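PDB 1A76: flap endonuclease 1 from Methanocaldococcus jannaschii, which cleaves 5'-flaps and degrades DNA from 5' ends during DNA replication and repair, with magnesium as cofactor. Local coordinates for residues Ile76-Gly81 with Glu154-Tyr159; Gly164-Val169 with Tyr274-Lys279; Tyr174-Leu177 with Arg183-Arg186. All blocks are in the same frame, centred on the assembly; numbering follows the deposited sequence.

The three contacts all reach one mixed sheet, and the metal site lies nearest contact 1, where the E154 side chain comes within about 2 Å of a bound manganese ion at its nearest atom. Contact 1 closes along the chain before contact 2 opens, and their centres are about 11 Å apart; helix 153-162 leads from one into the other. Contact 3 is nested inside the loop that contact 2 closes, and its centre lies about 12 Å from that of contact 1. Strands 168-170 and 183-186 are neighbours, joined where V185 N lies 2.9 Å from V169 O. The A176 side chain of contact 3 is about 9 Å from manganese, nearest atoms.

Contact 1: residues Ile76-Gly81 with Glu154-Tyr159; sequences IWVFDG and EAQASY
The backbone carbonyl O of E154, the residue whose side chain faces D80 across this contact, is gripped twice. S158 OG donates to E154 O at 2.6 Å and S158 N does so at 3.1 Å, the two arriving from opposite faces of the carbonyl plane. The serine hydroxyl thus doubles the ordinary helical bond in the turn that begins at this metal-binding residue. E154 OE1 is a ligand of the bound manganese ion. From the strand end, D80 OD1 comes to 4.1 Å from E154 OE1, the two carboxylate planes turned 43° apart; D80 OD1 accepts a hydrogen bond from G153 N, which probably helps to position this acid. E154 binds the first magnesium and D80 probably does too, consistent with this approach.

Farther along, the contact is apolar. V78 sets its two methyls against neighbouring residues of the helix: CG1, anti to the backbone N (chi1 -170°), lies 3.6 Å from Q156 CG, while CG2 meets A157 CB at 4.1 Å. Only the aliphatic root of Q156 serves here, crossing V78 at about a right angle; the chain then bends and carries NE2 off to T271 O.

Helix 153-162 therefore lies against one face of the sheet, with A157 also touching A25 of the adjacent strand 23-27. W77 and F79 project from the other face of strand 74-79, onto helices 28-38 and 129-142.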
# COMPACT_ATOMS: atom_id res chain seq x y z
N ILE A 76 -10.08 -2.17 6.53
CA ILE A 76 -9.17 -2.84 7.43
C ILE A 76 -7.82 -2.40 6.85
O ILE A 76 -7.57 -2.55 5.66
CB ILE A 76 -9.32 -4.38 7.40
CG1 ILE A 76 -8.25 -5.01 8.29
CG2 ILE A 76 -9.24 -4.91 5.97
CD1 ILE A 76 -8.71 -6.22 9.08
N TRP A 77 -6.98 -1.82 7.70
CA TRP A 77 -5.68 -1.33 7.27
C TRP A 77 -4.63 -2.43 7.29
O TRP A 77 -4.52 -3.21 8.24
CB TRP A 77 -5.25 -0.17 8.17
CG TRP A 77 -5.98 1.10 7.87
CD1 TRP A 77 -7.29 1.38 8.13
CD2 TRP A 77 -5.45 2.26 7.20
NE1 TRP A 77 -7.61 2.64 7.67
CE2 TRP A 77 -6.50 3.20 7.10
CE3 TRP A 77 -4.19 2.59 6.69
CZ2 TRP A 77 -6.32 4.45 6.50
CZ3 TRP A 77 -4.01 3.83 6.09
CH2 TRP A 77 -5.08 4.75 6.00
N VAL A 78 -3.85 -2.50 6.22
CA VAL A 78 -2.80 -3.50 6.11
C VAL A 78 -1.44 -2.85 6.01
O VAL A 78 -1.15 -2.08 5.08
CB VAL A 78 -3.02 -4.41 4.89
CG1 VAL A 78 -2.08 -5.58 4.94
CG2 VAL A 78 -4.45 -4.91 4.86
N PHE A 79 -0.58 -3.17 6.97
CA PHE A 79 0.76 -2.61 7.00
C PHE A 79 1.80 -3.64 6.59
O PHE A 79 1.53 -4.83 6.57
CB PHE A 79 1.03 -2.03 8.38
CG PHE A 79 0.17 -0.82 8.69
CD1 PHE A 79 0.56 0.45 8.28
CD2 PHE A 79 -1.04 -0.97 9.37
CE1 PHE A 79 -0.24 1.57 8.54
CE2 PHE A 79 -1.85 0.13 9.63
CZ PHE A 79 -1.45 1.41 9.22
N ASP A 80 2.99 -3.15 6.24
CA ASP A 80 4.08 -4.01 5.79
C ASP A 80 4.75 -4.76 6.93
O ASP A 80 5.25 -5.87 6.74
CB ASP A 80 5.17 -3.17 5.09
CG ASP A 80 4.81 -2.81 3.66
OD1 ASP A 80 3.85 -3.37 3.12
OD2 ASP A 80 5.49 -1.94 3.08
N GLY A 81 4.74 -4.18 8.12
CA GLY A 81 5.43 -4.82 9.22
C GLY A 81 6.89 -4.56 8.88
O GLY A 81 7.64 -5.46 8.50
N GLU A 154 0.76 -5.22 0.33
CA GLU A 154 -0.08 -5.36 -0.86
C GLU A 154 -0.39 -6.82 -1.10
O GLU A 154 -1.45 -7.15 -1.61
CB GLU A 154 0.61 -4.75 -2.09
CG GLU A 154 1.91 -5.41 -2.44
CD GLU A 154 3.11 -4.60 -2.03
OE1 GLU A 154 3.12 -4.09 -0.89
OE2 GLU A 154 4.05 -4.47 -2.84
N ALA A 155 0.54 -7.70 -0.72
CA ALA A 155 0.34 -9.14 -0.89
C ALA A 155 -0.66 -9.64 0.13
O ALA A 155 -1.49 -10.47 -0.19
CB ALA A 155 1.65 -9.89 -0.72
N GLN A 156 -0.56 -9.15 1.36
CA GLN A 156 -1.48 -9.56 2.41
C GLN A 156 -2.90 -9.10 2.07
O GLN A 156 -3.86 -9.84 2.25
CB GLN A 156 -1.06 -8.97 3.76
CG GLN A 156 -2.07 -9.21 4.88
CD GLN A 156 -2.18 -10.68 5.27
OE1 GLN A 156 -1.22 -11.45 5.15
NE2 GLN A 156 -3.36 -11.07 5.76
N ALA A 157 -3.01 -7.87 1.58
CA ALA A 157 -4.32 -7.31 1.23
C ALA A 157 -4.94 -8.09 0.08
O ALA A 157 -6.16 -8.34 0.06
CB ALA A 157 -4.18 -5.84 0.85
N SER A 158 -4.11 -8.47 -0.89
CA SER A 158 -4.61 -9.22 -2.03
C SER A 158 -5.17 -10.57 -1.56
O SER A 158 -6.26 -10.98 -1.97
CB SER A 158 -3.50 -9.44 -3.07
OG SER A 158 -2.96 -8.19 -3.48
N TYR A 159 -4.42 -11.25 -0.70
CA TYR A 159 -4.84 -12.54 -0.15
C TYR A 159 -6.19 -12.44 0.56
O TYR A 159 -7.07 -13.31 0.41
CB TYR A 159 -3.78 -13.07 0.83
CG TYR A 159 -4.22 -14.24 1.69
CD1 TYR A 159 -4.41 -15.50 1.13
CD2 TYR A 159 -4.37 -14.10 3.07
CE1 TYR A 159 -4.74 -16.61 1.93
CE2 TYR A 159 -4.69 -15.20 3.89
CZ TYR A 159 -4.87 -16.45 3.30
OH TYR A 159 -5.19 -17.54 4.07

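Contact 2: residues Gly164-Val169 with Tyr274-Lys279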
# COMPACT_ATOMS: atom_id res chain seq x y z
N GLY A 164 -12.13 -13.53 -0.03
CA GLY A 164 -13.50 -13.06 0.11
C GLY A 164 -13.79 -12.36 1.42
O GLY A 164 -14.94 -12.04 1.73
N ASP A 165 -12.75 -12.11 2.22
CA ASP A 165 -12.92 -11.43 3.49
C ASP A 165 -13.21 -9.95 3.23
O ASP A 165 -13.86 -9.28 4.03
CB ASP A 165 -11.67 -11.60 4.35
CG ASP A 165 -11.62 -12.95 5.03
OD1 ASP A 165 -12.61 -13.72 4.93
OD2 ASP A 165 -10.60 -13.25 5.68
N VAL A 166 -12.71 -9.45 2.10
CA VAL A 166 -12.94 -8.06 1.70
C VAL A 166 -13.23 -8.09 0.20
O VAL A 166 -12.80 -9.00 -0.51
CB VAL A 166 -11.71 -7.16 1.96
CG1 VAL A 166 -11.48 -7.01 3.45
CG2 VAL A 166 -10.47 -7.73 1.26
N TRP A 167 -13.93 -7.07 -0.27
CA TRP A 167 -14.32 -6.97 -1.67
C TRP A 167 -13.18 -6.53 -2.60
O TRP A 167 -13.12 -6.95 -3.76
CB TRP A 167 -15.47 -5.99 -1.80
CG TRP A 167 -16.11 -5.98 -3.15
CD1 TRP A 167 -16.82 -7.00 -3.73
CD2 TRP A 167 -16.15 -4.89 -4.06
NE1 TRP A 167 -17.30 -6.60 -4.96
CE2 TRP A 167 -16.91 -5.31 -5.19
CE3 TRP A 167 -15.62 -3.59 -4.05
CZ2 TRP A 167 -17.14 -4.47 -6.28
CZ3 TRP A 167 -15.86 -2.77 -5.13
CH2 TRP A 167 -16.62 -3.21 -6.23
N ALA A 168 -12.29 -5.69 -2.09
CA ALA A 168 -11.19 -5.19 -2.90
C ALA A 168 -10.05 -4.63 -2.07
O ALA A 168 -10.16 -4.45 -0.84
CB ALA A 168 -11.70 -4.11 -3.87
N VAL A 169 -8.96 -4.36 -2.77
CA VAL A 169 -7.78 -3.76 -2.16
C VAL A 169 -7.82 -2.28 -2.57
O VAL A 169 -8.03 -1.95 -3.74
CB VAL A 169 -6.49 -4.42 -2.70
CG1 VAL A 169 -5.26 -3.60 -2.31
CG2 VAL A 169 -6.38 -5.85 -2.17
N TYR A 274 -6.06 -12.00 11.95
CA TYR A 274 -6.55 -10.62 11.93
C TYR A 274 -8.04 -10.65 12.16
O TYR A 274 -8.65 -11.72 12.17
CB TYR A 274 -6.23 -9.95 10.59
CG TYR A 274 -6.79 -10.67 9.38
CD1 TYR A 274 -8.15 -10.65 9.10
CD2 TYR A 274 -5.95 -11.39 8.53
CE1 TYR A 274 -8.67 -11.32 8.01
CE2 TYR A 274 -6.46 -12.06 7.43
CZ TYR A 274 -7.82 -12.03 7.17
OH TYR A 274 -8.32 -12.69 6.08
N SER A 275 -8.63 -9.48 12.36
CA SER A 275 -10.07 -9.37 12.57
C SER A 275 -10.57 -8.13 11.85
O SER A 275 -9.89 -7.11 11.79
CB SER A 275 -10.39 -9.26 14.06
OG SER A 275 -11.79 -9.24 14.27
N LEU A 276 -11.77 -8.23 11.30
CA LEU A 276 -12.39 -7.13 10.58
C LEU A 276 -13.33 -6.36 11.50
O LEU A 276 -13.94 -5.37 11.10
CB LEU A 276 -13.16 -7.69 9.38
CG LEU A 276 -12.34 -8.21 8.20
CD1 LEU A 276 -11.56 -9.45 8.63
CD2 LEU A 276 -13.25 -8.54 7.03
N SER A 277 -13.42 -6.82 12.75
CA SER A 277 -14.28 -6.21 13.75
C SER A 277 -13.86 -4.79 14.10
O SER A 277 -12.67 -4.50 14.23
CB SER A 277 -14.28 -7.05 15.03
OG SER A 277 -15.03 -8.24 14.87
N LEU A 278 -14.85 -3.91 14.24
CA LEU A 278 -14.61 -2.52 14.61
C LEU A 278 -14.92 -2.38 16.10
O LEU A 278 -15.77 -3.10 16.64
CB LEU A 278 -15.53 -1.59 13.81
CG LEU A 278 -15.61 -1.85 12.31
CD1 LEU A 278 -16.61 -0.91 11.69
CD2 LEU A 278 -14.23 -1.67 11.67
N LYS A 279 -14.25 -1.46 16.76
CA LYS A 279 -14.45 -1.22 18.19
C LYS A 279 -14.80 0.25 18.39
O LYS A 279 -14.48 1.08 17.54
CB LYS A 279 -13.17 -1.54 18.97
CG LYS A 279 -12.55 -2.87 18.62
CD LYS A 279 -11.41 -3.22 19.58
CE LYS A 279 -11.71 -4.50 20.37
NZ LYS A 279 -11.30 -5.75 19.65
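Y274 OH donates to D165 OD2 over only 2.4 Å, very short for a hydrogen bond, so the exact length is best treated as doubtful. The carboxylate oxygen meets the phenol at the ring edge, in the ring plane, whereas the carboxylate itself stands nearly upright to that plane, 79° apart. With chi1 at 57°, Y274 CG sits between its backbone N and carbonyl carbon, and the ring reaches from the loop back to the end of helix 153-162, where it also packs on Q156 and M160. K163 NZ lies near the same carboxylate oxygen, but as a long, weak ion pair.

G164 ends the helix in a Schellman motif, with positive phi and two bonds back into the last turn. D165 follows at once, and the chain then enters strand 168-170: this is the last part of a beta-alpha-beta crossover from strand 146-148 through helix 153-162, and the 274-279 loop lies against it.

Beside the phenol, L276 brings its CD2 methyl up to the backbone, 3.1 Å from D165 O, a tight carbon-oxygen approach. The same methyl touches V166 CG1 more loosely at 4.3 Å. Within the loop, S275 OG accepts from S277 N at 3.3 Å, an ST turn that follows the tyrosine.

Contact 3: residues Tyr174-Leu177 with Arg183-Arg186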
# COMPACT_ATOMS: atom_id res chain seq x y z
N TYR A 174 -1.37 -0.55 -9.22
CA TYR A 174 -2.07 -1.66 -9.87
C TYR A 174 -1.48 -3.01 -9.46
O TYR A 174 -2.06 -4.06 -9.70
CB TYR A 174 -2.00 -1.50 -11.39
CG TYR A 174 -2.79 -0.34 -11.94
CD1 TYR A 174 -4.16 -0.44 -12.16
CD2 TYR A 174 -2.16 0.87 -12.25
CE1 TYR A 174 -4.89 0.64 -12.67
CE2 TYR A 174 -2.89 1.96 -12.76
CZ TYR A 174 -4.24 1.83 -12.97
OH TYR A 174 -4.96 2.89 -13.47
N ASP A 175 -0.32 -2.97 -8.81
CA ASP A 175 0.41 -4.16 -8.37
C ASP A 175 -0.38 -5.25 -7.63
O ASP A 175 -0.01 -6.42 -7.71
CB ASP A 175 1.59 -3.72 -7.51
CG ASP A 175 2.51 -2.75 -8.24
OD1 ASP A 175 2.05 -1.63 -8.54
OD2 ASP A 175 3.67 -3.11 -8.52
N ALA A 176 -1.43 -4.89 -6.91
CA ALA A 176 -2.22 -5.90 -6.19
C ALA A 176 -2.78 -6.95 -7.16
O ALA A 176 -3.03 -8.10 -6.77
CB ALA A 176 -3.38 -5.22 -5.46
N LEU A 177 -2.98 -6.56 -8.40
CA LEU A 177 -3.50 -7.45 -9.43
C LEU A 177 -2.52 -8.60 -9.64
O LEU A 177 -2.92 -9.75 -9.86
CB LEU A 177 -3.70 -6.68 -10.74
CG LEU A 177 -4.76 -5.57 -10.72
CD1 LEU A 177 -4.72 -4.79 -12.03
CD2 LEU A 177 -6.16 -6.18 -10.50
N ARG A 183 -10.04 -7.60 -7.18
CA ARG A 183 -10.43 -6.23 -7.45
C ARG A 183 -9.54 -5.24 -6.74
O ARG A 183 -9.12 -5.46 -5.61
CB ARG A 183 -11.86 -6.00 -6.98
CG ARG A 183 -12.95 -6.40 -7.94
CD ARG A 183 -14.31 -6.29 -7.26
NE ARG A 183 -15.08 -7.50 -7.50
CZ ARG A 183 -15.06 -8.58 -6.72
NH1 ARG A 183 -14.31 -8.61 -5.63
NH2 ARG A 183 -15.81 -9.62 -7.02
N VAL A 184 -9.28 -4.12 -7.42
CA VAL A 184 -8.48 -3.03 -6.87
C VAL A 184 -9.32 -1.77 -7.10
O VAL A 184 -9.98 -1.64 -8.13
CB VAL A 184 -7.12 -2.86 -7.61
CG1 VAL A 184 -6.50 -1.51 -7.26
CG2 VAL A 184 -6.18 -4.00 -7.23
N VAL A 185 -9.34 -0.87 -6.12
CA VAL A 185 -10.07 0.38 -6.29
C VAL A 185 -9.10 1.51 -5.98
O VAL A 185 -8.53 1.57 -4.90
CB VAL A 185 -11.27 0.48 -5.34
CG1 VAL A 185 -11.99 1.81 -5.60
CG2 VAL A 185 -12.21 -0.69 -5.54
N ARG A 186 -8.91 2.38 -6.97
CA ARG A 186 -8.01 3.52 -6.84
C ARG A 186 -8.79 4.82 -6.64
O ARG A 186 -10.01 4.85 -6.83
CB ARG A 186 -7.14 3.64 -8.09
CG ARG A 186 -6.44 2.33 -8.49
CD ARG A 186 -5.26 2.65 -9.38
NE ARG A 186 -5.67 3.65 -10.35
CZ ARG A 186 -5.12 4.84 -10.53
NH1 ARG A 186 -4.09 5.23 -9.80
NH2 ARG A 186 -5.64 5.66 -11.43
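V184 CG2 carries the tight half of this contact, pressing against A176 CB at 3.5 Å and reaching L177 CD2 at 3.9 Å. These are buried methyls, and the turn behind them is held by L177 N bonding to Y174 O at 3.0 Å.

The other half, toward the partly exposed R186, is looser, and its polar ends bond to other residues. R186 lays its CD over one face of the Y174 ring, 4.0 Å from the centroid and 20° off the normal, a CH-pi contact. A bend at chi3 (-44°) then turns the guanidinium over the phenol end, its plane 30° from the ring. Y174 OH and R186 NE come to 3.3 Å, but the angle is too poor for a hydrogen bond; both atoms pair with E196 OE2 instead, and Y174 OH also bonds K11 NZ. R186 NH1 goes to Q172 O.

A leucine in place of Y174 would probably leave K11 and E196 without their shared hydroxyl and R186 CD without a ring face to lie on.

Strands 168-170 and 183-186 run parallel as neighbours, and their linking loop packs on one sheet face through A176 and L177. D175, its OD1 accepting from V3 N, is a probable ligand of the second magnesium, so this loop joins the sheet core to the nuclease's metal-binding region.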